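Local coordinates for membrane-associated lipoprotein (PDB 3K63), which is a membrane-associated lipoprotein of Ureaplasma parvum whose precise role is unknown, represented here by its lipoprotein-associated type-17 domain, at residues A[83-88]-A[94-99]. Sequence-based numbering, arbitrary orientation.
Sequences LMLTDK and YYKLLE
The ring of Tyr94 takes Asp87 at its edge: CE2 of Tyr94 lies 3.9 Å from CB of Asp87, which sits in the plane of the ring, and Leu85 O also approaches the edge, near that plane. Phe4 of helix 4-7 meets the same ring with the two planes about 25° apart. The carboxylate of Asp87 turns to the connecting loop, where OD1 accepts a hydrogen bond from Lys89 N. The Tyr95 ring, on the other face of the sheet, is approached obliquely by Met84, a selenomethionine, and by Leu83 O, which lies 3.6 Å from Tyr95 CD2. The side chains of Met84 and Tyr95 run alongside each other in the same direction, with Met84 CG 3.7 Å from Tyr95 CE2. CG of Met84 stands anti to the backbone N (chi1 -179°), and the chain stays extended as far as the selenium. SE of Met84 lies 5.1 Å from the centroid of the Tyr95 ring, an oblique Met-aromatic contact. Side chains of both residues also touch Ile61 on strand 56-64.

On the face of the sheet that carries Tyr94, CD1 of Leu85 packs against the aliphatic base of Lys96 at CB, while CD1 of Leu83 comes within 3.9 Å of Leu98 CB. Phe4 and Ile11 add to the cover of Leu85.

Two reciprocal pairs of backbone hydrogen bonds join the strands, Leu83 with Lys96 and Leu85 with Tyr94. The bond from Leu83 N to Lys96 O spans 2.7 Å; Tyr94 N donates back to Leu85 O. Between them lies the non-hydrogen-bonded pair Met84-Tyr95, where Tyr95 CA makes a CA-H...O contact with Leu83 O. This alternation is that of antiparallel pairing, and the short link between strands 79-87 and 93-100 makes them a twisted beta hairpin, whose first strand is central in the three-stranded antiparallel sheet of the lipoprotein-associated domain.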
loop_
_atom_site.group_PDB
_atom_site.type_symbol
_atom_site.label_atom_id
_atom_site.label_comp_id
_atom_site.label_asym_id
_atom_site.label_seq_id
_atom_site.Cartn_x
_atom_site.Cartn_y
_atom_site.Cartn_z
ATOM N N LEU A 83 1.132 -2.295 -7.396
ATOM C CA LEU A 83 0.095 -3.306 -7.555
ATOM C C LEU A 83 0.186 -4.210 -8.759
ATOM O O LEU A 83 0.729 -3.839 -9.804
ATOM C CB LEU A 83 -1.261 -2.629 -7.615
ATOM C CG LEU A 83 -1.599 -1.626 -6.522
ATOM C CD1 LEU A 83 -2.813 -0.803 -6.957
ATOM C CD2 LEU A 83 -1.864 -2.373 -5.229
HETATM N N MSE A 84 -0.348 -5.413 -8.602
HETATM C CA MSE A 84 -0.409 -6.350 -9.706
HETATM C C MSE A 84 -1.904 -6.595 -9.854
HETATM O O MSE A 84 -2.559 -7.044 -8.915
HETATM C CB MSE A 84 0.296 -7.657 -9.381
HETATM C CG MSE A 84 0.268 -8.630 -10.526
HETATM SE SE MSE A 84 1.300 -10.224 -10.246
HETATM C CE MSE A 84 0.231 -10.939 -8.791
ATOM N N LEU A 85 -2.448 -6.266 -11.018
ATOM C CA LEU A 85 -3.877 -6.437 -11.270
ATOM C C LEU A 85 -4.116 -7.506 -12.328
ATOM O O LEU A 85 -3.657 -7.374 -13.468
ATOM C CB LEU A 85 -4.480 -5.104 -11.727
ATOM C CG LEU A 85 -4.158 -3.903 -10.831
ATOM C CD1 LEU A 85 -4.623 -2.618 -11.483
ATOM C CD2 LEU A 85 -4.819 -4.087 -9.485
ATOM N N THR A 86 -4.822 -8.569 -11.953
ATOM C CA THR A 86 -5.107 -9.630 -12.913
ATOM C C THR A 86 -6.534 -9.545 -13.434
ATOM O O THR A 86 -7.491 -9.484 -12.666
ATOM C CB THR A 86 -4.899 -11.015 -12.308
ATOM O OG1 THR A 86 -3.553 -11.145 -11.845
ATOM C CG2 THR A 86 -5.160 -12.082 -13.346
ATOM N N ASP A 87 -6.658 -9.520 -14.752
ATOM C CA ASP A 87 -7.949 -9.443 -15.413
ATOM C C ASP A 87 -8.420 -10.891 -15.436
ATOM O O ASP A 87 -7.877 -11.716 -16.172
ATOM C CB ASP A 87 -7.754 -8.929 -16.843
ATOM C CG ASP A 87 -9.062 -8.739 -17.584
ATOM O OD1 ASP A 87 -10.030 -9.461 -17.256
ATOM O OD2 ASP A 87 -9.110 -7.877 -18.503
ATOM N N LYS A 88 -9.419 -11.207 -14.626
ATOM C CA LYS A 88 -9.915 -12.569 -14.546
ATOM C C LYS A 88 -10.615 -13.133 -15.775
ATOM O O LYS A 88 -10.852 -14.337 -15.844
ATOM C CB LYS A 88 -10.802 -12.710 -13.306
ATOM C CG LYS A 88 -10.002 -12.685 -12.020
ATOM C CD LYS A 88 -10.865 -12.931 -10.793
ATOM C CE LYS A 88 -10.005 -13.119 -9.544
ATOM N NZ LYS A 88 -10.846 -13.204 -8.313
ATOM N N TYR A 94 -1.661 -6.910 -15.165
ATOM C CA TYR A 94 -1.297 -5.502 -15.355
ATOM C C TYR A 94 -0.709 -4.970 -14.068
ATOM O O TYR A 94 -1.117 -5.372 -12.976
ATOM C CB TYR A 94 -2.520 -4.656 -15.712
ATOM C CG TYR A 94 -3.245 -5.107 -16.963
ATOM C CD1 TYR A 94 -2.863 -4.649 -18.225
ATOM C CD2 TYR A 94 -4.304 -6.008 -16.884
ATOM C CE1 TYR A 94 -3.520 -5.074 -19.378
ATOM C CE2 TYR A 94 -4.964 -6.442 -18.031
ATOM C CZ TYR A 94 -4.566 -5.970 -19.274
ATOM O OH TYR A 94 -5.197 -6.420 -20.414
ATOM N N TYR A 95 0.248 -4.063 -14.199
ATOM C CA TYR A 95 0.884 -3.471 -13.032
ATOM C C TYR A 95 0.479 -2.010 -12.898
ATOM O O TYR A 95 0.244 -1.332 -13.889
ATOM C CB TYR A 95 2.394 -3.612 -13.141
ATOM C CG TYR A 95 2.842 -5.051 -13.061
ATOM C CD1 TYR A 95 2.996 -5.833 -14.211
ATOM C CD2 TYR A 95 3.060 -5.651 -11.830
ATOM C CE1 TYR A 95 3.357 -7.183 -14.125
ATOM C CE2 TYR A 95 3.416 -6.989 -11.734
ATOM C CZ TYR A 95 3.563 -7.750 -12.880
ATOM O OH TYR A 95 3.907 -9.077 -12.749
ATOM N N LYS A 96 0.383 -1.526 -11.669
ATOM C CA LYS A 96 -0.018 -0.149 -11.447
ATOM C C LYS A 96 0.489 0.369 -10.117
ATOM O O LYS A 96 0.356 -0.293 -9.088
ATOM C CB LYS A 96 -1.541 -0.028 -11.474
ATOM C CG LYS A 96 -2.040 1.411 -11.408
ATOM C CD LYS A 96 -3.548 1.481 -11.219
ATOM C CE LYS A 96 -4.147 2.646 -12.009
ATOM N NZ LYS A 96 -3.453 3.957 -11.772
ATOM N N LEU A 97 1.078 1.558 -10.148
ATOM C CA LEU A 97 1.583 2.185 -8.936
ATOM C C LEU A 97 0.482 3.124 -8.444
ATOM O O LEU A 97 -0.040 3.914 -9.218
ATOM C CB LEU A 97 2.870 2.954 -9.249
ATOM C CG LEU A 97 4.004 2.072 -9.790
ATOM C CD1 LEU A 97 5.120 2.960 -10.318
ATOM C CD2 LEU A 97 4.540 1.150 -8.704
ATOM N N LEU A 98 0.118 3.025 -7.171
ATOM C CA LEU A 98 -0.938 3.861 -6.604
ATOM C C LEU A 98 -0.427 4.539 -5.339
ATOM O O LEU A 98 0.026 3.868 -4.416
ATOM C CB LEU A 98 -2.160 3.000 -6.268
ATOM C CG LEU A 98 -3.261 3.578 -5.381
ATOM C CD1 LEU A 98 -4.082 4.573 -6.149
ATOM C CD2 LEU A 98 -4.148 2.459 -4.901
ATOM N N GLU A 99 -0.511 5.862 -5.281
ATOM C CA GLU A 99 -0.029 6.577 -4.107
ATOM C C GLU A 99 -1.119 6.804 -3.066
ATOM O O GLU A 99 -2.111 7.465 -3.354
ATOM C CB GLU A 99 0.560 7.917 -4.536
ATOM C CG GLU A 99 1.228 8.684 -3.419
ATOM C CD GLU A 99 2.133 9.775 -3.952
ATOM O OE1 GLU A 99 3.016 9.453 -4.781
ATOM O OE2 GLU A 99 1.959 10.942 -3.539
#